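Local coordinates for ABC transporter sugar binding protein (Xanthomonas axonopodis pv. citri, PDB 3UOR) that probably binds maltose or a related sugar in the periplasm and delivers it to an ABC transporter for uptake, at residues Lys164-Met169 / Phe223-Gly228; Gln171-Ile176 / Arg184-Met189; Arg210-Tyr215 / Trp418-Glu423; Val374-Arg379 / Asp410-Lys415. All blocks are in the same frame, centred on the assembly; numbering follows the deposited sequence.

Interaction 1. Residues Lys164-Met169 / Phe223-Gly228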
# COMPACT_ATOMS: atom_id res chain seq x y z
N LYS A 164 -12.40 8.07 15.00
CA LYS A 164 -12.67 7.94 13.57
C LYS A 164 -12.41 9.22 12.82
O LYS A 164 -12.25 9.21 11.60
CB LYS A 164 -14.11 7.48 13.31
CG LYS A 164 -14.46 6.13 13.90
CD LYS A 164 -15.87 5.70 13.49
CE LYS A 164 -16.18 4.30 14.01
NZ LYS A 164 -17.29 3.67 13.25
N THR A 165 -12.41 10.35 13.54
CA THR A 165 -12.07 11.61 12.94
C THR A 165 -10.69 12.06 13.41
O THR A 165 -10.22 11.68 14.48
CB THR A 165 -13.06 12.70 13.30
OG1 THR A 165 -12.82 13.10 14.66
CG2 THR A 165 -14.50 12.17 13.18
N TRP A 166 -10.05 12.91 12.62
CA TRP A 166 -8.82 13.56 13.04
C TRP A 166 -8.92 14.19 14.42
O TRP A 166 -8.07 13.92 15.29
CB TRP A 166 -8.41 14.60 12.01
CG TRP A 166 -7.73 14.00 10.77
CD1 TRP A 166 -7.71 12.69 10.40
CD2 TRP A 166 -7.02 14.72 9.76
NE1 TRP A 166 -7.02 12.54 9.22
CE2 TRP A 166 -6.58 13.77 8.81
CE3 TRP A 166 -6.70 16.08 9.57
CZ2 TRP A 166 -5.82 14.14 7.68
CZ3 TRP A 166 -5.95 16.44 8.45
CH2 TRP A 166 -5.52 15.47 7.52
N ALA A 167 -9.95 15.01 14.65
CA ALA A 167 -10.07 15.69 15.95
C ALA A 167 -10.22 14.69 17.11
O ALA A 167 -9.60 14.86 18.16
CB ALA A 167 -11.23 16.68 15.96
N GLU A 168 -11.04 13.66 16.91
CA GLU A 168 -11.16 12.60 17.91
C GLU A 168 -9.79 11.94 18.14
O GLU A 168 -9.42 11.60 19.26
CB GLU A 168 -12.18 11.55 17.46
CG GLU A 168 -13.61 12.08 17.35
CD GLU A 168 -14.57 11.10 16.68
OE1 GLU A 168 -14.11 10.03 16.19
OE2 GLU A 168 -15.78 11.42 16.65
N MET A 169 -9.04 11.73 17.06
CA MET A 169 -7.74 11.10 17.18
C MET A 169 -6.82 11.96 18.05
O MET A 169 -6.09 11.45 18.92
CB MET A 169 -7.12 10.85 15.81
CG MET A 169 -5.94 9.88 15.87
SD MET A 169 -5.13 9.69 14.30
CE MET A 169 -3.74 8.69 14.83
N PHE A 223 -2.48 19.10 0.81
CA PHE A 223 -1.20 18.71 1.38
C PHE A 223 -0.83 19.55 2.61
O PHE A 223 -0.33 19.01 3.62
CB PHE A 223 -0.05 18.66 0.39
CG PHE A 223 1.20 18.08 0.99
CD1 PHE A 223 1.27 16.72 1.28
CD2 PHE A 223 2.26 18.89 1.36
CE1 PHE A 223 2.39 16.18 1.88
CE2 PHE A 223 3.41 18.35 1.95
CZ PHE A 223 3.47 17.00 2.23
N ARG A 224 -1.11 20.85 2.56
CA ARG A 224 -0.86 21.70 3.72
C ARG A 224 -1.62 21.23 4.95
O ARG A 224 -1.11 21.33 6.07
CB ARG A 224 -1.21 23.16 3.42
CG ARG A 224 -0.27 23.83 2.42
CD ARG A 224 -0.76 25.24 2.18
NE ARG A 224 -0.02 25.99 1.16
CZ ARG A 224 1.00 26.80 1.43
NH1 ARG A 224 1.42 26.94 2.68
NH2 ARG A 224 1.58 27.47 0.46
N LYS A 225 -2.84 20.74 4.75
CA LYS A 225 -3.66 20.29 5.89
C LYS A 225 -3.04 18.98 6.43
O LYS A 225 -2.87 18.81 7.64
CB LYS A 225 -5.12 20.08 5.45
CG LYS A 225 -6.15 19.98 6.58
CD LYS A 225 -7.50 19.48 6.02
CE LYS A 225 -8.70 19.75 6.94
NZ LYS A 225 -8.69 19.03 8.24
N ALA A 226 -2.65 18.10 5.53
CA ALA A 226 -2.03 16.82 5.90
C ALA A 226 -0.68 17.00 6.59
O ALA A 226 -0.39 16.39 7.64
CB ALA A 226 -1.88 15.91 4.64
N LEU A 227 0.16 17.84 6.00
CA LEU A 227 1.41 18.23 6.66
C LEU A 227 1.16 18.79 8.06
O LEU A 227 1.83 18.42 9.03
CB LEU A 227 2.19 19.28 5.83
CG LEU A 227 3.55 19.68 6.43
CD1 LEU A 227 4.43 18.41 6.59
CD2 LEU A 227 4.25 20.71 5.52
N GLY A 228 0.17 19.66 8.18
CA GLY A 228 -0.15 20.23 9.48
C GLY A 228 -0.51 19.18 10.53
O GLY A 228 0.04 19.18 11.65
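With CG of W166 set opposite the carbonyl carbon (chi1 -79°) and CG of K225 set opposite the backbone N (chi1 -164°), the two side chains are swung into each other's path: the indole reaches out from the start of helix 166-180, and the lysine runs along its outer part. Atoms CE3, CZ3 and CH2 of the six-membered ring do the touching. K225 CG passes 4.0 Å from W166 CZ3, after which a bend at chi4 (-65°) folds the ammonium back, placing K225 NZ 3.8 Å from W166 CZ3. The approach is oblique to the ring, so the lysine lends its aliphatic stem and its tip as partial cover. Next to CZ3, W166 CH2 meets the backbone of helix 221-235, 4.1 Å from A226 CA. In this α/β periplasmic binding-protein fold, the contact ties the first turn of one helix to the flank of another, and that first turn is itself fixed by a capping box. T165 sits at the N-cap, where its OG1 accepts from E168 N at 2.9 Å. E168 returns the bond: its OE1 takes T165 N at 3.2 Å from well above the carboxylate plane, while K164 N, 2.9 Å from the same E168 OE1, comes in nearly end-on to the C-O bond. Two backbone N-H groups thus grip one carboxylate oxygen and steady the turn that carries the indole. W166 NE1 donates to Q203 and the F229 ring stacks on the indole, which probably helps fix its rotation.

Interaction 2. Residues Gln171-Ile176 / Arg184-Met189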
# COMPACT_ATOMS: atom_id res chain seq x y z
N GLN A 171 -7.64 14.16 20.43
CA GLN A 171 -8.07 14.08 21.82
C GLN A 171 -7.67 12.75 22.47
O GLN A 171 -7.20 12.73 23.59
CB GLN A 171 -9.57 14.29 21.94
CG GLN A 171 -9.99 15.67 21.54
CD GLN A 171 -9.43 16.69 22.50
OE1 GLN A 171 -9.50 16.51 23.72
NE2 GLN A 171 -8.85 17.76 21.97
N VAL A 172 -7.85 11.64 21.75
CA VAL A 172 -7.44 10.34 22.29
C VAL A 172 -5.92 10.31 22.53
O VAL A 172 -5.44 9.86 23.57
CB VAL A 172 -7.82 9.17 21.35
CG1 VAL A 172 -7.14 7.90 21.82
CG2 VAL A 172 -9.34 9.00 21.28
N MET A 173 -5.16 10.79 21.56
CA MET A 173 -3.71 10.81 21.72
C MET A 173 -3.30 11.68 22.90
O MET A 173 -2.41 11.32 23.66
CB MET A 173 -2.98 11.22 20.43
CG MET A 173 -3.02 10.11 19.35
SD MET A 173 -2.09 10.56 17.87
CE MET A 173 -3.01 11.98 17.26
N ALA A 174 -3.94 12.83 23.06
CA ALA A 174 -3.58 13.70 24.18
C ALA A 174 -3.93 12.97 25.48
O ALA A 174 -3.21 13.05 26.47
CB ALA A 174 -4.31 15.03 24.10
N ALA A 175 -5.03 12.22 25.46
CA ALA A 175 -5.48 11.53 26.67
C ALA A 175 -4.48 10.43 27.04
O ALA A 175 -4.18 10.21 28.22
CB ALA A 175 -6.90 10.97 26.49
N ILE A 176 -3.94 9.76 26.04
CA ILE A 176 -2.95 8.70 26.29
C ILE A 176 -1.65 9.32 26.80
O ILE A 176 -1.01 8.80 27.71
CB ILE A 176 -2.68 7.88 25.00
CG1 ILE A 176 -3.93 7.11 24.60
CG2 ILE A 176 -1.50 6.95 25.19
CD1 ILE A 176 -3.80 6.31 23.32
N ARG A 184 6.94 8.39 27.27
CA ARG A 184 6.20 7.43 26.46
C ARG A 184 5.23 8.18 25.55
O ARG A 184 4.96 9.37 25.76
CB ARG A 184 5.47 6.42 27.33
CG ARG A 184 6.40 5.63 28.24
CD ARG A 184 5.64 4.91 29.34
NE ARG A 184 4.58 4.06 28.81
CZ ARG A 184 3.58 3.57 29.54
NH1 ARG A 184 3.50 3.87 30.83
NH2 ARG A 184 2.65 2.79 28.98
N TYR A 185 4.72 7.49 24.53
CA TYR A 185 4.07 8.18 23.43
C TYR A 185 2.73 7.58 23.07
O TYR A 185 2.43 6.45 23.46
CB TYR A 185 5.00 8.21 22.22
CG TYR A 185 6.26 8.98 22.50
CD1 TYR A 185 6.34 10.34 22.22
CD2 TYR A 185 7.38 8.37 23.06
CE1 TYR A 185 7.49 11.07 22.48
CE2 TYR A 185 8.54 9.09 23.34
CZ TYR A 185 8.59 10.44 23.05
OH TYR A 185 9.73 11.18 23.31
N ALA A 186 1.92 8.33 22.34
CA ALA A 186 0.64 7.83 21.88
C ALA A 186 0.80 6.95 20.63
O ALA A 186 0.19 5.90 20.53
CB ALA A 186 -0.32 8.98 21.62
N ILE A 187 1.64 7.37 19.69
CA ILE A 187 1.72 6.70 18.39
C ILE A 187 3.13 6.70 17.82
O ILE A 187 3.87 7.67 17.98
CB ILE A 187 0.78 7.37 17.37
CG1 ILE A 187 0.72 6.58 16.05
CG2 ILE A 187 1.23 8.80 17.09
CD1 ILE A 187 -0.37 7.10 15.11
N LEU A 188 3.48 5.60 17.15
CA LEU A 188 4.75 5.49 16.45
C LEU A 188 4.57 5.58 14.93
O LEU A 188 3.86 4.77 14.33
CB LEU A 188 5.44 4.16 16.80
CG LEU A 188 6.67 3.88 15.94
CD1 LEU A 188 7.76 4.90 16.25
CD2 LEU A 188 7.19 2.46 16.14
N MET A 189 5.21 6.58 14.33
CA MET A 189 5.25 6.79 12.90
C MET A 189 6.69 7.16 12.55
O MET A 189 7.07 8.33 12.63
CB MET A 189 4.35 7.97 12.49
CG MET A 189 2.88 7.84 12.86
SD MET A 189 1.87 9.17 12.16
CE MET A 189 2.53 10.60 13.08
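M173 leads the contact from helix 166-180 and can be followed outward atom by atom. Its CB lies 3.7 Å from A186 CB, the point where the two backbones also come nearest, with M173 CA and A186 CA 5.3 Å apart. The next atom, M173 CG, is again 3.7 Å from A186 CB: chi1 of -73°, with CG opposite the carbonyl carbon, keeps it on that methyl. The extended chi2 then carries the sulfur onward to the next residue: M173 SD is 3.8 Å from I187 CG2, the two side chains meeting at a slant. A bend at chi3 (-64°) finally turns the methyl CE away from that branch. One helical turn later I176 meets the alanine too, its CG2 standing 4.0 Å from A186 CA. The small A186 CB nestles into the notch between M173 and I176. A186 also marks a corner in the chain, after which strand 187-188 runs parallel to strand 259-264; the contact thus packs a helix against the rim of the sheet in this α/β fold. M173 also touches W238 and M233, and I176 rests on A260. No hydrogen bond crosses between 171-176 and 184-189, so the helix is held to the corner and the start of the strand by apolar packing of methyl, methylene and thioether groups, whose cohesion depends on close fit and burial.

Interaction 3. Residues Arg210-Tyr215 / Trp418-Glu423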
# COMPACT_ATOMS: atom_id res chain seq x y z
N ARG A 210 -0.80 18.47 -10.18
CA ARG A 210 -1.80 19.28 -10.88
C ARG A 210 -1.42 19.47 -12.33
O ARG A 210 -0.30 19.17 -12.74
CB ARG A 210 -1.94 20.66 -10.22
CG ARG A 210 -0.62 21.46 -10.24
CD ARG A 210 -0.73 22.75 -9.45
NE ARG A 210 0.56 23.42 -9.39
CZ ARG A 210 1.04 24.19 -10.37
NH1 ARG A 210 0.31 24.38 -11.46
NH2 ARG A 210 2.24 24.75 -10.25
N ASP A 211 -2.39 19.97 -13.10
CA ASP A 211 -2.18 20.36 -14.49
C ASP A 211 -1.59 19.21 -15.31
O ASP A 211 -0.43 19.27 -15.74
CB ASP A 211 -1.33 21.62 -14.58
CG ASP A 211 -1.20 22.14 -16.00
OD1 ASP A 211 -0.18 22.79 -16.32
OD2 ASP A 211 -2.12 21.88 -16.81
N HIS A 212 -2.40 18.19 -15.52
CA HIS A 212 -2.02 17.01 -16.28
C HIS A 212 -0.89 16.27 -15.60
O HIS A 212 -0.10 15.58 -16.24
CB HIS A 212 -1.64 17.38 -17.72
CG HIS A 212 -2.78 17.93 -18.51
ND1 HIS A 212 -2.94 19.28 -18.74
CD2 HIS A 212 -3.84 17.32 -19.10
CE1 HIS A 212 -4.03 19.48 -19.46
NE2 HIS A 212 -4.59 18.30 -19.69
N ASP A 213 -0.86 16.41 -14.27
CA ASP A 213 0.15 15.78 -13.44
C ASP A 213 1.55 16.20 -13.89
O ASP A 213 2.50 15.45 -13.74
CB ASP A 213 -0.00 14.26 -13.47
CG ASP A 213 -1.22 13.79 -12.69
OD1 ASP A 213 -1.87 14.62 -12.00
OD2 ASP A 213 -1.54 12.59 -12.75
N ASN A 214 1.64 17.41 -14.42
CA ASN A 214 2.90 17.98 -14.87
C ASN A 214 3.55 18.86 -13.81
O ASN A 214 4.69 19.24 -13.97
CB ASN A 214 2.70 18.79 -16.16
CG ASN A 214 2.40 17.91 -17.35
OD1 ASN A 214 2.75 16.73 -17.36
ND2 ASN A 214 1.75 18.48 -18.36
N TYR A 215 2.83 19.19 -12.74
CA TYR A 215 3.42 20.02 -11.68
C TYR A 215 3.08 19.45 -10.33
O TYR A 215 2.05 18.78 -10.18
CB TYR A 215 2.86 21.43 -11.73
CG TYR A 215 3.30 22.26 -12.91
CD1 TYR A 215 4.48 23.00 -12.87
CD2 TYR A 215 2.52 22.33 -14.07
CE1 TYR A 215 4.88 23.77 -13.94
CE2 TYR A 215 2.92 23.09 -15.14
CZ TYR A 215 4.09 23.81 -15.07
OH TYR A 215 4.49 24.58 -16.15
N TRP A 418 7.74 18.54 -20.45
CA TRP A 418 8.30 18.99 -21.72
C TRP A 418 7.74 18.19 -22.89
O TRP A 418 7.38 18.74 -23.93
CB TRP A 418 9.82 18.83 -21.71
CG TRP A 418 10.47 19.00 -23.04
CD1 TRP A 418 10.82 18.01 -23.93
CD2 TRP A 418 10.85 20.24 -23.64
NE1 TRP A 418 11.42 18.58 -25.05
CE2 TRP A 418 11.44 19.94 -24.89
CE3 TRP A 418 10.75 21.58 -23.25
CZ2 TRP A 418 11.92 20.93 -25.75
CZ3 TRP A 418 11.23 22.55 -24.10
CH2 TRP A 418 11.81 22.22 -25.33
N ILE A 419 7.72 16.88 -22.73
CA ILE A 419 7.10 16.03 -23.72
C ILE A 419 5.65 16.47 -23.96
O ILE A 419 5.18 16.49 -25.09
CB ILE A 419 7.15 14.57 -23.29
CG1 ILE A 419 8.59 14.04 -23.38
CG2 ILE A 419 6.18 13.73 -24.14
CD1 ILE A 419 8.78 12.68 -22.71
N PHE A 420 4.94 16.82 -22.89
CA PHE A 420 3.55 17.27 -23.01
C PHE A 420 3.45 18.55 -23.83
O PHE A 420 2.57 18.70 -24.67
CB PHE A 420 2.95 17.50 -21.62
CG PHE A 420 1.56 18.07 -21.64
CD1 PHE A 420 1.34 19.43 -21.48
CD2 PHE A 420 0.46 17.23 -21.81
CE1 PHE A 420 0.06 19.96 -21.49
CE2 PHE A 420 -0.83 17.76 -21.83
CZ PHE A 420 -1.03 19.12 -21.67
N GLU A 421 4.34 19.49 -23.56
CA GLU A 421 4.36 20.76 -24.28
C GLU A 421 4.74 20.59 -25.75
O GLU A 421 4.29 21.34 -26.61
CB GLU A 421 5.33 21.74 -23.62
CG GLU A 421 4.96 22.19 -22.21
CD GLU A 421 6.10 22.95 -21.51
OE1 GLU A 421 7.21 23.01 -22.09
OE2 GLU A 421 5.89 23.50 -20.40
N GLN A 422 5.57 19.59 -26.05
CA GLN A 422 6.12 19.42 -27.40
C GLN A 422 5.17 18.69 -28.34
O GLN A 422 5.13 18.99 -29.54
CB GLN A 422 7.45 18.67 -27.34
CG GLN A 422 8.54 19.51 -26.73
CD GLN A 422 8.73 20.80 -27.47
OE1 GLN A 422 8.60 21.89 -26.90
NE2 GLN A 422 9.01 20.70 -28.77
N GLU A 423 4.44 17.72 -27.80
CA GLU A 423 3.50 16.95 -28.59
C GLU A 423 2.10 17.48 -28.33
O GLU A 423 1.88 18.69 -28.30
CB GLU A 423 3.58 15.47 -28.21
CG GLU A 423 5.01 14.92 -28.05
CD GLU A 423 5.80 14.89 -29.35
OE1 GLU A 423 5.18 14.70 -30.43
OE2 GLU A 423 7.04 15.03 -29.31
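N214 and F420 are the residues whose backbones come nearest, 8.2 Å between N214 CA and F420 CA, across a gap spanned by side chains from a tight loop and from the last turns of helix 414-422. F420, with CG opposite its backbone N (chi1 176°), points its ring at the loop. The amide group of N214 lies over one face of that ring, the two planes 60° apart, and the CB of H212 lies over the same face. H212 in turn offers a face of its imidazole to the ring's far end: F420 CZ is 3.5 Å from H212 ND1, and the ring planes are inclined at 31°. The loop is a type I' β turn from D211 to N214 that joins strands 209-210 and 215-216, with H212 and D213 both at positive phi. A classic β bulge accompanies it, N214 and Y215 together facing R210, whose O accepts from Y215 N at 3.1 Å. H212 ND1 also makes a weak bond, 3.3 Å long, to D211 OD2 within the loop. The carbonyls of H212 and N214 accept from the guanidinium groups of R416 and R417 in the same helix as F420.

Interaction 4. Residues Val374-Arg379 / Asp410-Lys415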
# COMPACT_ATOMS: atom_id res chain seq x y z
N VAL A 374 2.00 8.54 -12.37
CA VAL A 374 3.17 8.95 -13.12
C VAL A 374 4.37 8.09 -12.77
O VAL A 374 4.58 7.68 -11.63
CB VAL A 374 3.51 10.42 -12.89
CG1 VAL A 374 2.35 11.29 -13.34
CG2 VAL A 374 3.84 10.67 -11.40
N LEU A 375 5.14 7.80 -13.80
CA LEU A 375 6.37 7.06 -13.71
C LEU A 375 7.29 7.60 -12.58
O LEU A 375 7.94 6.84 -11.86
CB LEU A 375 7.02 7.17 -15.08
CG LEU A 375 8.35 6.59 -15.43
CD1 LEU A 375 8.34 6.43 -16.94
CD2 LEU A 375 9.41 7.54 -14.96
N GLU A 376 7.30 8.92 -12.39
CA GLU A 376 8.20 9.51 -11.39
C GLU A 376 7.64 9.58 -9.96
O GLU A 376 8.24 10.21 -9.07
CB GLU A 376 8.76 10.85 -11.87
CG GLU A 376 7.82 11.72 -12.65
CD GLU A 376 7.57 11.28 -14.10
OE1 GLU A 376 8.44 11.44 -14.99
OE2 GLU A 376 6.46 10.80 -14.37
N TRP A 377 6.52 8.90 -9.73
CA TRP A 377 5.88 8.93 -8.41
C TRP A 377 6.79 8.49 -7.26
O TRP A 377 6.81 9.12 -6.21
CB TRP A 377 4.56 8.12 -8.37
CG TRP A 377 3.93 8.27 -7.04
CD1 TRP A 377 3.83 7.33 -6.06
CD2 TRP A 377 3.38 9.48 -6.50
NE1 TRP A 377 3.22 7.87 -4.95
CE2 TRP A 377 2.95 9.20 -5.20
CE3 TRP A 377 3.20 10.77 -7.00
CZ2 TRP A 377 2.35 10.16 -4.39
CZ3 TRP A 377 2.61 11.71 -6.22
CH2 TRP A 377 2.18 11.41 -4.92
N GLU A 378 7.56 7.43 -7.42
CA GLU A 378 8.42 7.00 -6.32
C GLU A 378 9.46 8.06 -5.95
O GLU A 378 9.69 8.29 -4.77
CB GLU A 378 9.11 5.68 -6.63
CG GLU A 378 8.21 4.48 -6.36
CD GLU A 378 8.98 3.16 -6.35
OE1 GLU A 378 9.51 2.76 -7.41
OE2 GLU A 378 9.04 2.52 -5.28
N ARG A 379 10.08 8.70 -6.94
CA ARG A 379 11.00 9.80 -6.66
C ARG A 379 10.27 10.91 -5.90
O ARG A 379 10.77 11.45 -4.92
CB ARG A 379 11.56 10.37 -7.97
CG ARG A 379 12.56 9.44 -8.67
CD ARG A 379 12.76 9.83 -10.14
NE ARG A 379 13.62 11.00 -10.30
CZ ARG A 379 13.66 11.75 -11.40
NH1 ARG A 379 12.87 11.45 -12.42
NH2 ARG A 379 14.49 12.80 -11.47
N ASP A 410 8.57 19.78 -9.41
CA ASP A 410 8.57 20.40 -10.73
C ASP A 410 9.81 20.06 -11.56
O ASP A 410 9.70 19.89 -12.78
CB ASP A 410 8.38 21.92 -10.60
CG ASP A 410 6.97 22.28 -10.15
OD1 ASP A 410 6.14 21.37 -10.06
OD2 ASP A 410 6.68 23.47 -9.91
N GLU A 411 10.97 19.95 -10.91
CA GLU A 411 12.18 19.47 -11.61
C GLU A 411 12.05 18.01 -12.00
O GLU A 411 12.32 17.62 -13.14
CB GLU A 411 13.44 19.69 -10.75
CG GLU A 411 13.59 21.13 -10.37
CD GLU A 411 14.74 21.37 -9.41
OE1 GLU A 411 15.24 20.39 -8.83
OE2 GLU A 411 15.13 22.56 -9.26
N ILE A 412 11.64 17.18 -11.05
CA ILE A 412 11.43 15.76 -11.35
C ILE A 412 10.49 15.56 -12.55
O ILE A 412 10.74 14.72 -13.43
CB ILE A 412 10.91 15.01 -10.10
CG1 ILE A 412 12.02 14.94 -9.04
CG2 ILE A 412 10.42 13.63 -10.48
CD1 ILE A 412 11.55 14.58 -7.67
N LEU A 413 9.46 16.39 -12.63
CA LEU A 413 8.45 16.25 -13.69
C LEU A 413 8.83 16.98 -14.97
O LEU A 413 8.03 17.04 -15.90
CB LEU A 413 7.09 16.75 -13.19
CG LEU A 413 6.45 15.93 -12.06
CD1 LEU A 413 5.23 16.63 -11.47
CD2 LEU A 413 6.07 14.55 -12.57
N ALA A 414 10.03 17.54 -15.03
CA ALA A 414 10.39 18.38 -16.16
C ALA A 414 10.33 17.66 -17.49
O ALA A 414 9.90 18.24 -18.47
CB ALA A 414 11.80 19.00 -15.97
N LYS A 415 10.81 16.42 -17.55
CA LYS A 415 10.81 15.71 -18.83
C LYS A 415 9.36 15.40 -19.26
O LYS A 415 8.97 15.65 -20.40
CB LYS A 415 11.60 14.41 -18.72
CG LYS A 415 11.62 13.60 -20.00
CD LYS A 415 12.43 12.34 -19.77
CE LYS A 415 12.56 11.52 -21.04
NZ LYS A 415 13.51 10.37 -20.86
O HOH W 1 9.72 13.87 -15.93
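The guanidinium of R379 lies flat against I412, whose CG2 sits over the centre of one face, 3.8 Å from R379 NH1. Over the same face, toward NH2, I412 CG1 comes to 4.1 Å from R379 NH2, so both branches of the isoleucine take part. The other flat group, the carboxylate of E376, has L413 CD2 above its plane, displaced toward CG, 3.9 Å from E376 CD, while its OE1 turns to a water. That water donates to E376 OE1 at 2.9 Å and also to I412 O at 2.8 Å, bridging a side chain to the last carbonyl of helix 398-412. The stem of E376 packs as well: its CB lies 3.5 Å from I412 CG2, the two side chains passing in opposite senses, and its CG approaches L413 CD2 at 3.3 Å, which is tight for two carbons. A bend at chi2 (-76°) brings the carboxylate round to the water. E376 is the third residue of a type I turn from V374 to W377 and holds the N-cap position of helix 377-394, while L413 is the joint between helix 398-412 and helix 414-422. The contact therefore seats a helix start on a break between two helices of the C-terminal part. I380 and L209 also border L413. Charged residues serve here largely through their hydrocarbon and flat surfaces, and no direct hydrogen bond joins the segments; the link through water probably helps satisfy a helix-end carbonyl and the buried glutamate together.

The four contacts form two pairs. Interactions 1 and 2 share helix 166-180, have centres 14 Å apart and touch where M169 CE lies 3.7 Å from I187 CD1; interaction 2 is nested in the chain loop that interaction 1 closes. Interactions 3 and 4, centred 11 Å apart, share helix 414-422 and touch through the 210-215 hairpin: Y215 CA is 3.4 Å from D410 OD1, and D213 O is 3.7 Å from L413 CD1. The pairs stay separate, interactions 1 and 4 coming no nearer than about 8 Å between atoms. Their centres lie about 20 to 27 Å from the centre of the chain, and each is structural packing.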